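Local coordinates for uncharacterized protein (Bacteroides eggerthii, PDB 4FTD) that is of unknown function but combines a six-bladed beta-propeller with an immunoglobulin-like part and may take part in carbohydrate metabolism, at residues G408-Q413 and A433-S438; K293-M298 and G315-V320; F112-E117 and V345-E350; F271-I276 and N286-P291. One frame throughout, in Å; residues are numbered along the deposited sequence.

Followed from the N terminus, the chain first opens the longest of the four loops, which interaction 3 closes where the segment 112-117, leading from the eight-stranded sheet into the propeller, meets the hairpin turn at 345-350. Interactions 4 and 2 close in series inside it. Interaction 4 pairs the last two strands of one four-stranded blade, and interaction 2, adjoining it in sequence, packs the connection to the next blade against a hairpin turn of that blade. Interaction 1 follows interaction 3 and ties together a hairpin of the blade that includes strand 120-125. None of the four loops cross, but interactions 1 and 2 touch, Leu411 CD2 lying 3.4 Å from Met298 CE.

Interaction 1. Residues G408-Q413 and A433-S438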
loop_
_atom_site.group_PDB
_atom_site.type_symbol
_atom_site.label_atom_id
_atom_site.label_comp_id
_atom_site.label_asym_id
_atom_site.label_seq_id
_atom_site.Cartn_x
_atom_site.Cartn_y
_atom_site.Cartn_z
ATOM N N GLY A 408 -15.354 -3.673 20.643
ATOM C CA GLY A 408 -14.431 -4.397 21.526
ATOM C C GLY A 408 -13.595 -5.477 20.847
ATOM O O GLY A 408 -12.832 -6.120 21.513
ATOM N N ASN A 409 -13.701 -5.666 19.529
ATOM C CA ASN A 409 -12.983 -6.735 18.839
ATOM C C ASN A 409 -12.563 -6.252 17.440
ATOM O O ASN A 409 -12.892 -6.871 16.435
ATOM C CB ASN A 409 -13.847 -8.014 18.817
ATOM C CG ASN A 409 -15.284 -7.734 18.446
ATOM O OD1 ASN A 409 -16.187 -7.970 19.239
ATOM N ND2 ASN A 409 -15.499 -7.141 17.267
ATOM N N ALA A 410 -11.805 -5.155 17.426
ATOM C CA ALA A 410 -11.525 -4.363 16.236
ATOM C C ALA A 410 -10.301 -4.893 15.462
ATOM O O ALA A 410 -9.389 -4.138 15.073
ATOM C CB ALA A 410 -11.371 -2.889 16.653
ATOM N N LEU A 411 -10.300 -6.191 15.199
ATOM C CA LEU A 411 -9.213 -6.805 14.459
ATOM C C LEU A 411 -9.310 -6.285 12.993
ATOM O O LEU A 411 -10.443 -6.166 12.409
ATOM C CB LEU A 411 -9.228 -8.349 14.530
ATOM C CG LEU A 411 -8.761 -8.996 15.867
ATOM C CD1 LEU A 411 -7.322 -8.602 16.224
ATOM C CD2 LEU A 411 -9.736 -8.698 16.994
ATOM N N ALA A 412 -8.144 -5.895 12.477
ATOM C CA ALA A 412 -7.989 -5.319 11.134
ATOM C C ALA A 412 -6.797 -5.943 10.444
ATOM O O ALA A 412 -5.818 -6.304 11.103
ATOM C CB ALA A 412 -7.815 -3.800 11.180
ATOM N N GLN A 413 -6.916 -6.122 9.129
ATOM C CA GLN A 413 -5.893 -6.723 8.303
ATOM C C GLN A 413 -5.639 -5.784 7.100
ATOM O O GLN A 413 -6.483 -4.967 6.698
ATOM C CB GLN A 413 -6.310 -8.109 7.748
ATOM C CG GLN A 413 -6.558 -9.173 8.810
ATOM C CD GLN A 413 -7.843 -8.989 9.569
ATOM O OE1 GLN A 413 -8.883 -8.655 8.976
ATOM N NE2 GLN A 413 -7.808 -9.233 10.876
ATOM N N ALA A 433 -7.641 -3.615 2.717
ATOM C CA ALA A 433 -7.828 -3.531 4.171
ATOM C C ALA A 433 -9.189 -4.153 4.517
ATOM O O ALA A 433 -10.158 -4.089 3.727
ATOM C CB ALA A 433 -7.768 -2.094 4.684
ATOM N N SER A 434 -9.242 -4.775 5.683
ATOM C CA SER A 434 -10.455 -5.341 6.256
ATOM C C SER A 434 -10.481 -5.004 7.727
ATOM O O SER A 434 -9.463 -5.114 8.390
ATOM C CB SER A 434 -10.444 -6.872 6.159
ATOM O OG SER A 434 -11.729 -7.381 6.572
ATOM N N ARG A 435 -11.655 -4.710 8.251
ATOM C CA ARG A 435 -11.819 -4.393 9.643
ATOM C C ARG A 435 -13.120 -4.968 10.175
ATOM O O ARG A 435 -14.201 -4.830 9.557
ATOM C CB ARG A 435 -11.702 -2.907 9.839
ATOM C CG ARG A 435 -11.705 -2.480 11.295
ATOM C CD ARG A 435 -13.078 -2.026 11.741
ATOM N NE ARG A 435 -13.091 -1.524 13.097
ATOM C CZ ARG A 435 -14.177 -1.104 13.733
ATOM N NH1 ARG A 435 -15.360 -1.154 13.141
ATOM N NH2 ARG A 435 -14.079 -0.624 14.972
ATOM N N THR A 436 -13.019 -5.618 11.330
ATOM C CA THR A 436 -14.164 -6.295 11.976
ATOM C C THR A 436 -15.356 -5.374 12.224
ATOM O O THR A 436 -15.191 -4.316 12.823
ATOM C CB THR A 436 -13.748 -6.960 13.288
ATOM O OG1 THR A 436 -12.660 -7.847 13.005
ATOM C CG2 THR A 436 -14.920 -7.711 13.946
ATOM N N GLN A 437 -16.511 -5.784 11.723
ATOM C CA GLN A 437 -17.785 -5.024 11.814
ATOM C C GLN A 437 -17.827 -3.757 10.924
ATOM O O GLN A 437 -18.732 -2.922 11.075
ATOM C CB GLN A 437 -18.220 -4.738 13.281
ATOM C CG GLN A 437 -18.527 -6.013 14.054
ATOM C CD GLN A 437 -18.837 -5.789 15.536
ATOM O OE1 GLN A 437 -18.194 -6.358 16.428
ATOM N NE2 GLN A 437 -19.781 -4.939 15.797
ATOM N N SER A 438 -16.901 -3.635 9.980
ATOM C CA SER A 438 -16.947 -2.566 8.971
ATOM C C SER A 438 -16.904 -3.114 7.556
ATOM O O SER A 438 -17.518 -2.570 6.689
ATOM C CB SER A 438 -15.818 -1.591 9.132
ATOM O OG SER A 438 -15.838 -1.019 10.408
HETATM O O HOH W 1 -11.430 -7.875 9.471
#
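The hairpin of strands 412-420 and 426-435, joined here by Gln413 and Ser434, belongs to a propeller blade whose fourth strand, 120-125, comes from earlier in the chain, consistent with the 'Velcro' closure of many beta-propellers, in which strands from both ends of the propeller sequence complete one blade. Gln413 and Ser434 form a hydrogen-bonded antiparallel pair, Gln413 N to Ser434 O at 2.8 Å and Ser434 N to Gln413 O at 2.9 Å; Ala412 and Arg435 make the adjoining non-hydrogen-bonded pair. Beyond the strands Leu411 O is gripped twice, by Thr436 N at 2.8 Å and by Thr436 OG1 at 2.8 Å, the hydroxyl held beside its own backbone N (chi1 -55°). Asn409 ND2 donates to Gln437 OE1 at 2.9 Å in an almost straight bond (178°) in the amide plane of Asn409, although the two amides are turned 42° apart. The same ND2 rests 3.4 Å from Thr436 CG2, while OD1 is taken by Asn136 ND2. An alanine in place of Asn409 would probably leave Gln437 OE1 and Asn136 without these mates and open a gap beside the Thr436 methyl. On the face carrying Ala412, the Arg435 guanidinium passes Ala410 CB to reach the carbonyls of Ala358, Gly359 and Ser405. On the other face water bridges Gln413 OE1 and Ser434 OG, and the Gln413 amide bonds to the backbone of Arg139 and Ala141. A backbone bond and two side-chain bonds thus carry the pairing past the ladder, an example of side chains continuing a hairpin, and the carbonyls probably help the buried arginine keep its charge.

Interaction 2. Residues K293-M298 and G315-V320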
loop_
_atom_site.group_PDB
_atom_site.type_symbol
_atom_site.label_atom_id
_atom_site.label_comp_id
_atom_site.label_asym_id
_atom_site.label_seq_id
_atom_site.Cartn_x
_atom_site.Cartn_y
_atom_site.Cartn_z
ATOM N N LYS A 293 3.704 -5.365 25.420
ATOM C CA LYS A 293 3.365 -4.403 26.514
ATOM C C LYS A 293 1.879 -4.174 26.424
ATOM O O LYS A 293 1.319 -4.297 25.332
ATOM C CB LYS A 293 4.156 -3.124 26.375
ATOM C CG LYS A 293 3.816 -2.257 25.173
ATOM C CD LYS A 293 5.043 -1.589 24.562
ATOM C CE LYS A 293 5.357 -0.231 25.062
ATOM N NZ LYS A 293 6.541 0.288 24.282
ATOM N N SER A 294 1.251 -3.858 27.558
ATOM C CA SER A 294 -0.215 -3.774 27.631
ATOM C C SER A 294 -0.796 -2.803 26.602
ATOM O O SER A 294 -1.857 -3.069 26.082
ATOM C CB SER A 294 -0.708 -3.417 29.040
ATOM O OG SER A 294 -0.302 -2.120 29.301
ATOM N N ASP A 295 -0.068 -1.740 26.265
ATOM C CA ASP A 295 -0.518 -0.766 25.265
ATOM C C ASP A 295 -0.666 -1.328 23.846
ATOM O O ASP A 295 -1.292 -0.684 23.024
ATOM C CB ASP A 295 0.393 0.440 25.185
ATOM C CG ASP A 295 0.107 1.488 26.283
ATOM O OD1 ASP A 295 -1.032 1.587 26.797
ATOM O OD2 ASP A 295 1.035 2.232 26.619
ATOM N N ALA A 296 -0.049 -2.475 23.552
ATOM C CA ALA A 296 -0.256 -3.158 22.266
ATOM C C ALA A 296 -1.705 -3.603 22.147
ATOM O O ALA A 296 -2.276 -3.546 21.062
ATOM C CB ALA A 296 0.660 -4.374 22.116
ATOM N N THR A 297 -2.264 -4.060 23.268
ATOM C CA THR A 297 -3.594 -4.685 23.356
ATOM C C THR A 297 -3.654 -5.999 22.568
ATOM O O THR A 297 -2.656 -6.498 22.011
ATOM C CB THR A 297 -4.772 -3.744 22.920
ATOM O OG1 THR A 297 -4.833 -3.696 21.481
ATOM C CG2 THR A 297 -4.626 -2.317 23.509
HETATM N N MSE A 298 -4.846 -6.578 22.516
HETATM C CA MSE A 298 -5.086 -7.752 21.679
HETATM C C MSE A 298 -5.086 -7.472 20.169
HETATM O O MSE A 298 -5.015 -8.444 19.395
HETATM C CB MSE A 298 -6.418 -8.367 22.036
HETATM C CG MSE A 298 -7.600 -7.394 21.797
HETATM SE SE MSE A 298 -9.237 -8.352 21.980
HETATM C CE MSE A 298 -9.277 -9.266 20.308
ATOM N N GLY A 315 0.213 -1.417 17.471
ATOM C CA GLY A 315 -0.983 -1.781 18.223
ATOM C C GLY A 315 -1.822 -0.541 18.520
ATOM O O GLY A 315 -1.498 0.583 18.081
ATOM N N ILE A 316 -2.877 -0.736 19.288
ATOM C CA ILE A 316 -3.839 0.318 19.566
ATOM C C ILE A 316 -3.184 1.544 20.170
ATOM O O ILE A 316 -3.432 2.659 19.712
ATOM C CB ILE A 316 -5.062 -0.198 20.383
ATOM C CG1 ILE A 316 -5.799 -1.317 19.605
ATOM C CG2 ILE A 316 -6.027 0.929 20.672
ATOM C CD1 ILE A 316 -6.289 -0.950 18.205
ATOM N N ARG A 317 -2.339 1.330 21.164
ATOM C CA ARG A 317 -1.573 2.417 21.796
ATOM C C ARG A 317 -0.054 2.216 21.658
ATOM O O ARG A 317 0.719 2.642 22.524
ATOM C CB ARG A 317 -1.981 2.576 23.275
ATOM C CG ARG A 317 -3.422 3.044 23.453
ATOM C CD ARG A 317 -3.765 3.193 24.927
ATOM N NE ARG A 317 -3.717 1.921 25.634
ATOM C CZ ARG A 317 -4.643 0.953 25.553
ATOM N NH1 ARG A 317 -5.727 1.071 24.786
ATOM N NH2 ARG A 317 -4.482 -0.157 26.232
ATOM N N VAL A 318 0.361 1.555 20.577
ATOM C CA VAL A 318 1.764 1.389 20.211
ATOM C C VAL A 318 1.910 1.950 18.785
ATOM O O VAL A 318 1.442 1.324 17.804
ATOM C CB VAL A 318 2.274 -0.078 20.276
ATOM C CG1 VAL A 318 3.723 -0.136 19.768
ATOM C CG2 VAL A 318 2.189 -0.647 21.720
ATOM N N PRO A 319 2.522 3.144 18.650
ATOM C CA PRO A 319 2.838 3.669 17.314
ATOM C C PRO A 319 3.708 2.687 16.547
ATOM O O PRO A 319 4.405 1.900 17.176
ATOM C CB PRO A 319 3.661 4.935 17.602
ATOM C CG PRO A 319 3.444 5.248 19.021
ATOM C CD PRO A 319 3.103 3.972 19.716
ATOM N N VAL A 320 3.669 2.772 15.217
ATOM C CA VAL A 320 4.470 1.948 14.304
ATOM C C VAL A 320 5.945 2.077 14.718
ATOM O O VAL A 320 6.513 3.177 14.742
ATOM C CB VAL A 320 4.233 2.348 12.823
ATOM C CG1 VAL A 320 5.188 1.617 11.898
ATOM C CG2 VAL A 320 2.783 2.053 12.419
HETATM O O HOH W 2 -2.455 -0.286 28.225
#
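Asp295 and Ala296, in the short 3-10 turn 294-296 that follows one propeller blade, pack against the type I beta turn Gly315 to Val318 linking strands 311-315 and 318-323 of the next. The contact has a close inner side and an outer side open to solvent at Arg317, where a water joins in. On the inner side Val318 reaches over the 3-10 turn with CG2, the branch that stands anti to the carbonyl carbon and lies 3.4 Å from Ala296 N and 4.0 Å from Ala296 CB; the aliphatic chain of Lys293 crosses the same methyl at a slant, and its NZ goes on to a salt bridge with Glu329. Backbone bonds join the two turns. Arg317 N donates to Asp295 O at 2.9 Å, and Ile316 N reaches Ala296 O in a weak bond, beside which Gly315 CA also approaches that oxygen.

On the outer side the Arg317 chain bends at chi3 (-64°), and NE forms a salt bridge to Asp295 OD1 at 2.9 Å. The oxygen lies near the guanidinium plane, yet the donor approaches from above the carboxylate plane, the two flat groups standing 82° apart. Water completes a ring here, accepting from Arg317 NH2 at 2.8 Å, donating to Asp295 OD1 and meeting Ser294 OG, so that solvent shares the ion pair and probably softens its charge. Where the two sides join, Thr297 lays CG2 against the guanidinium, 3.5 Å from Arg317 NH2, and turns OG1 inward to lie 3.2 Å from Ile316 CG1 while donating to Ala296 O.

Interaction 3. Residues F112-E117 and V345-E350; sequences FGADFE and VTFNEE
Gly113 and Asn348 hold this contact by two bonds running in opposite directions: Gly113 N donates to Asn348 O at 2.9 Å, and Asn348 ND2 returns a nearly straight bond (173°) to Gly113 O at 3.2 Å, with the acceptor in the amide plane. Around this pair, Phe347 points the edge of its ring at Ala114 N, and its CE2 lies 3.8 Å from Ala114 CB. Phe112 flanks the glycine on the outside, CB close to Asn348 O and ring carbon CE1 3.7 Å from Glu349 OE1, the carboxylate inclined 52° to the ring. Glu350 lies alongside, its CG 3.8 Å from Gly113 CA.

The next shell fixes these groups. The type I' turn Phe347 to Glu350 presents Asn348 at its tip, and Asp426 OD2 accepts from Asn348 N. Glu350 OE1 meets the hydroxyl of Tyr352, which also bonds to Ala114 N, while water links Glu350 OE2 (2.8 Å) to Phe112 O. An alanine at Glu350 would probably leave the Tyr352 hydroxyl and this water without a carboxylate partner and open a gap beside Gly113. The hairpin of strands 342-347 and 350-357 is joined to the linker leading from strand 98-106 into strand 120-125. Both Gly113 bonds end on its backbone, so on the linker side the join rests on the main-chain path, and the Glu350 carboxylate reaches the linker through the Tyr352 hydroxyl and a water.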
loop_
_atom_site.group_PDB
_atom_site.type_symbol
_atom_site.label_atom_id
_atom_site.label_comp_id
_atom_site.label_asym_id
_atom_site.label_seq_id
_atom_site.Cartn_x
_atom_site.Cartn_y
_atom_site.Cartn_z
ATOM N N PHE A 112 7.386 8.986 -10.307
ATOM C CA PHE A 112 7.534 7.672 -9.698
ATOM C C PHE A 112 6.373 7.323 -8.797
ATOM O O PHE A 112 5.593 8.179 -8.409
ATOM C CB PHE A 112 8.848 7.627 -8.922
ATOM C CG PHE A 112 10.045 7.919 -9.774
ATOM C CD1 PHE A 112 10.540 6.957 -10.643
ATOM C CD2 PHE A 112 10.645 9.166 -9.753
ATOM C CE1 PHE A 112 11.626 7.225 -11.467
ATOM C CE2 PHE A 112 11.730 9.454 -10.592
ATOM C CZ PHE A 112 12.222 8.473 -11.448
ATOM N N GLY A 113 6.266 6.038 -8.495
ATOM C CA GLY A 113 5.270 5.530 -7.591
ATOM C C GLY A 113 3.886 5.398 -8.195
ATOM O O GLY A 113 3.713 5.389 -9.400
ATOM N N ALA A 114 2.911 5.245 -7.310
ATOM C CA ALA A 114 1.503 5.115 -7.645
ATOM C C ALA A 114 0.869 6.490 -7.769
ATOM O O ALA A 114 1.301 7.452 -7.136
ATOM C CB ALA A 114 0.789 4.345 -6.552
ATOM N N ASP A 115 -0.161 6.586 -8.592
ATOM C CA ASP A 115 -0.934 7.806 -8.681
ATOM C C ASP A 115 -2.166 7.620 -7.798
ATOM O O ASP A 115 -3.182 7.052 -8.210
ATOM C CB ASP A 115 -1.322 8.081 -10.099
ATOM C CG ASP A 115 -1.924 9.447 -10.280
ATOM O OD1 ASP A 115 -2.343 10.090 -9.292
ATOM O OD2 ASP A 115 -1.968 9.860 -11.439
ATOM N N PHE A 116 -2.059 8.137 -6.584
ATOM C CA PHE A 116 -3.131 8.027 -5.600
ATOM C C PHE A 116 -4.348 8.893 -5.906
ATOM O O PHE A 116 -5.370 8.742 -5.257
ATOM C CB PHE A 116 -2.596 8.297 -4.208
ATOM C CG PHE A 116 -1.623 7.261 -3.752
ATOM C CD1 PHE A 116 -2.075 6.018 -3.342
ATOM C CD2 PHE A 116 -0.253 7.509 -3.755
ATOM C CE1 PHE A 116 -1.186 5.045 -2.909
ATOM C CE2 PHE A 116 0.641 6.542 -3.325
ATOM C CZ PHE A 116 0.172 5.305 -2.901
ATOM N N GLU A 117 -4.240 9.750 -6.920
ATOM C CA GLU A 117 -5.368 10.573 -7.404
ATOM C C GLU A 117 -6.289 9.798 -8.362
ATOM O O GLU A 117 -7.312 10.339 -8.782
ATOM C CB GLU A 117 -4.858 11.791 -8.181
ATOM C CG GLU A 117 -3.823 12.653 -7.496
ATOM C CD GLU A 117 -4.444 13.724 -6.645
ATOM O OE1 GLU A 117 -5.207 13.371 -5.718
ATOM O OE2 GLU A 117 -4.154 14.911 -6.918
ATOM N N VAL A 345 5.399 -1.477 1.461
ATOM C CA VAL A 345 5.194 -1.787 0.051
ATOM C C VAL A 345 6.161 -0.979 -0.796
ATOM O O VAL A 345 6.180 0.244 -0.664
ATOM C CB VAL A 345 3.761 -1.336 -0.379
ATOM C CG1 VAL A 345 3.487 -1.664 -1.833
ATOM C CG2 VAL A 345 2.724 -1.994 0.498
ATOM N N THR A 346 6.971 -1.649 -1.630
ATOM C CA THR A 346 7.834 -0.969 -2.595
ATOM C C THR A 346 7.178 -1.077 -3.963
ATOM O O THR A 346 6.860 -2.168 -4.409
ATOM C CB THR A 346 9.248 -1.557 -2.654
ATOM O OG1 THR A 346 9.842 -1.431 -1.362
ATOM C CG2 THR A 346 10.124 -0.800 -3.705
ATOM N N PHE A 347 7.002 0.063 -4.634
ATOM C CA PHE A 347 6.277 0.119 -5.892
ATOM C C PHE A 347 6.775 1.250 -6.781
ATOM O O PHE A 347 6.727 2.421 -6.373
ATOM C CB PHE A 347 4.784 0.307 -5.624
ATOM C CG PHE A 347 3.947 0.371 -6.866
ATOM C CD1 PHE A 347 3.609 -0.791 -7.548
ATOM C CD2 PHE A 347 3.475 1.597 -7.353
ATOM C CE1 PHE A 347 2.830 -0.740 -8.707
ATOM C CE2 PHE A 347 2.712 1.656 -8.523
ATOM C CZ PHE A 347 2.382 0.485 -9.196
ATOM N N ASN A 348 7.233 0.889 -7.988
ATOM C CA ASN A 348 7.690 1.845 -9.005
ATOM C C ASN A 348 8.626 2.904 -8.403
ATOM O O ASN A 348 8.431 4.134 -8.560
ATOM C CB ASN A 348 6.459 2.472 -9.707
ATOM C CG ASN A 348 6.810 3.239 -10.979
ATOM O OD1 ASN A 348 7.735 2.879 -11.701
ATOM N ND2 ASN A 348 6.046 4.305 -11.264
ATOM N N GLU A 349 9.618 2.396 -7.669
ATOM C CA GLU A 349 10.679 3.199 -7.051
ATOM C C GLU A 349 10.255 4.096 -5.884
ATOM O O GLU A 349 11.030 4.928 -5.434
ATOM C CB GLU A 349 11.461 3.967 -8.100
ATOM C CG GLU A 349 11.997 3.031 -9.183
ATOM C CD GLU A 349 12.729 3.759 -10.273
ATOM O OE1 GLU A 349 13.637 4.550 -9.940
ATOM O OE2 GLU A 349 12.392 3.540 -11.456
ATOM N N GLU A 350 9.064 3.879 -5.353
ATOM C CA GLU A 350 8.644 4.530 -4.107
ATOM C C GLU A 350 8.383 3.480 -3.050
ATOM O O GLU A 350 8.293 2.314 -3.367
ATOM C CB GLU A 350 7.438 5.430 -4.341
ATOM C CG GLU A 350 7.833 6.708 -5.090
ATOM C CD GLU A 350 6.821 7.831 -4.941
ATOM O OE1 GLU A 350 5.618 7.610 -4.653
ATOM O OE2 GLU A 350 7.256 8.967 -5.116
HETATM O O HOH W 3 5.589 10.762 -6.387
#

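Interaction 4. Residues F271-I276 and N286-P291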
loop_
_atom_site.group_PDB
_atom_site.type_symbol
_atom_site.label_atom_id
_atom_site.label_comp_id
_atom_site.label_asym_id
_atom_site.label_seq_id
_atom_site.Cartn_x
_atom_site.Cartn_y
_atom_site.Cartn_z
ATOM N N PHE A 271 4.328 -12.097 22.822
ATOM C CA PHE A 271 4.062 -12.743 21.557
ATOM C C PHE A 271 4.713 -14.113 21.582
ATOM O O PHE A 271 5.801 -14.269 22.094
ATOM C CB PHE A 271 4.700 -11.980 20.404
ATOM C CG PHE A 271 3.953 -10.761 19.978
ATOM C CD1 PHE A 271 4.289 -9.529 20.472
ATOM C CD2 PHE A 271 2.930 -10.850 19.065
ATOM C CE1 PHE A 271 3.609 -8.409 20.079
ATOM C CE2 PHE A 271 2.248 -9.733 18.665
ATOM C CZ PHE A 271 2.589 -8.507 19.169
ATOM N N LEU A 272 4.036 -15.092 21.014
ATOM C CA LEU A 272 4.620 -16.375 20.631
ATOM C C LEU A 272 5.120 -16.160 19.216
ATOM O O LEU A 272 4.361 -15.768 18.364
ATOM C CB LEU A 272 3.575 -17.497 20.626
ATOM C CG LEU A 272 2.945 -17.759 22.008
ATOM C CD1 LEU A 272 2.009 -18.968 21.942
ATOM C CD2 LEU A 272 4.001 -17.922 23.117
ATOM N N LYS A 273 6.418 -16.333 19.003
ATOM C CA LYS A 273 7.046 -16.311 17.676
ATOM C C LYS A 273 7.189 -17.774 17.217
ATOM O O LYS A 273 8.041 -18.496 17.702
ATOM C CB LYS A 273 8.427 -15.629 17.719
ATOM C CG LYS A 273 9.083 -15.602 16.355
ATOM C CD LYS A 273 10.278 -14.680 16.254
ATOM C CE LYS A 273 11.523 -15.310 16.843
ATOM N NZ LYS A 273 12.711 -14.745 16.173
ATOM N N VAL A 274 6.382 -18.182 16.261
ATOM C CA VAL A 274 6.284 -19.596 15.820
ATOM C C VAL A 274 7.005 -19.779 14.479
ATOM O O VAL A 274 6.570 -19.235 13.488
ATOM C CB VAL A 274 4.825 -19.993 15.693
ATOM C CG1 VAL A 274 4.679 -21.459 15.253
ATOM C CG2 VAL A 274 4.106 -19.787 17.035
ATOM N N PRO A 275 8.135 -20.514 14.449
ATOM C CA PRO A 275 8.824 -20.633 13.148
ATOM C C PRO A 275 8.150 -21.615 12.203
ATOM O O PRO A 275 7.604 -22.622 12.646
ATOM C CB PRO A 275 10.224 -21.166 13.508
ATOM C CG PRO A 275 10.323 -21.011 14.998
ATOM C CD PRO A 275 8.913 -21.142 15.527
ATOM N N ILE A 276 8.215 -21.300 10.912
ATOM C CA ILE A 276 7.644 -22.133 9.868
ATOM C C ILE A 276 8.678 -22.218 8.746
ATOM O O ILE A 276 9.346 -21.241 8.458
ATOM C CB ILE A 276 6.243 -21.619 9.419
ATOM C CG1 ILE A 276 5.617 -22.571 8.392
ATOM C CG2 ILE A 276 6.315 -20.270 8.796
ATOM C CD1 ILE A 276 4.100 -22.519 8.343
ATOM N N ASN A 286 11.424 -24.497 18.635
ATOM C CA ASN A 286 11.962 -23.135 18.580
ATOM C C ASN A 286 10.947 -22.012 18.678
ATOM O O ASN A 286 11.233 -20.884 18.251
ATOM C CB ASN A 286 12.880 -22.965 17.370
ATOM C CG ASN A 286 14.223 -23.555 17.619
ATOM O OD1 ASN A 286 14.889 -23.181 18.581
ATOM N ND2 ASN A 286 14.627 -24.496 16.789
ATOM N N ILE A 287 9.787 -22.305 19.260
ATOM C CA ILE A 287 8.835 -21.240 19.566
ATOM C C ILE A 287 9.493 -20.394 20.635
ATOM O O ILE A 287 9.994 -20.934 21.600
ATOM C CB ILE A 287 7.491 -21.761 20.094
ATOM C CG1 ILE A 287 6.772 -22.529 18.966
ATOM C CG2 ILE A 287 6.663 -20.590 20.649
ATOM C CD1 ILE A 287 5.564 -23.313 19.402
ATOM N N LYS A 288 9.511 -19.092 20.414
ATOM C CA LYS A 288 10.058 -18.136 21.363
ATOM C C LYS A 288 8.932 -17.276 21.944
ATOM O O LYS A 288 7.956 -16.949 21.255
ATOM C CB LYS A 288 11.067 -17.195 20.695
ATOM C CG LYS A 288 12.259 -17.817 19.991
ATOM C CD LYS A 288 13.173 -18.638 20.883
ATOM C CE LYS A 288 14.394 -19.101 20.086
ATOM N NZ LYS A 288 14.864 -20.437 20.543
ATOM N N VAL A 289 9.075 -16.905 23.207
ATOM C CA VAL A 289 8.129 -16.031 23.907
ATOM C C VAL A 289 8.826 -14.674 23.960
ATOM O O VAL A 289 9.898 -14.566 24.535
ATOM C CB VAL A 289 7.819 -16.560 25.317
ATOM C CG1 VAL A 289 6.999 -15.544 26.104
ATOM C CG2 VAL A 289 7.102 -17.938 25.202
ATOM N N LEU A 290 8.247 -13.654 23.332
ATOM C CA LEU A 290 8.870 -12.328 23.238
ATOM C C LEU A 290 8.097 -11.334 24.057
ATOM O O LEU A 290 6.898 -11.387 24.063
ATOM C CB LEU A 290 8.893 -11.862 21.785
ATOM C CG LEU A 290 9.534 -12.830 20.782
ATOM C CD1 LEU A 290 9.312 -12.316 19.357
ATOM C CD2 LEU A 290 11.012 -13.066 21.098
ATOM N N PRO A 291 8.777 -10.361 24.679
ATOM C CA PRO A 291 8.056 -9.388 25.497
ATOM C C PRO A 291 7.197 -8.419 24.664
ATOM O O PRO A 291 7.598 -7.983 23.590
ATOM C CB PRO A 291 9.199 -8.649 26.212
ATOM C CG PRO A 291 10.285 -8.649 25.179
ATOM C CD PRO A 291 10.217 -10.034 24.591
#
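Lys288 O accepts the backbone N-H of Lys273 at 2.8 Å in a nearly straight bond (173°), and the CA of Leu272 adds a C-H contact to the same oxygen at 3.4 Å. Lys288 N answers to Lys273 O at 3.1 Å, completing one hydrogen-bonded antiparallel pair. Two residues along, Phe271 and Leu290 form another, with Leu290 N to Phe271 O at 2.8 Å, and between them Leu272 and Val289 face each other as a non-hydrogen-bonded pair. Strands 270-277 and 281-291 are the third and fourth of a four-stranded propeller blade, the latter at its edge, and the N-to-C directions of their short segments lie 142° apart, nearer antiparallel than parallel.

Leu272 and Val289 lie side by side on one face, Leu272 CD2 3.7 Å from Val289 CG2. The opposite face carries Phe271, Lys273, Lys288 and Leu290. There the Lys273 chain leaves with CG anti to the backbone N (chi1 -180°), runs alongside Lys288, and is crossed at a slant by Leu290, whose CD1 sits 3.8 Å from Lys273 CB. Its ammonium group goes beyond the pair, to a salt bridge with Glu325 and a cation-pi contact with Phe260. Phe271 meets Trp313 of the next blade with the ring planes nearly perpendicular. At the far end the ladder gives way to packing: Pro275, which has no N-H to offer, sets its ring CG 3.4 Å from Asn286 O and its CD against Ile287 CG1.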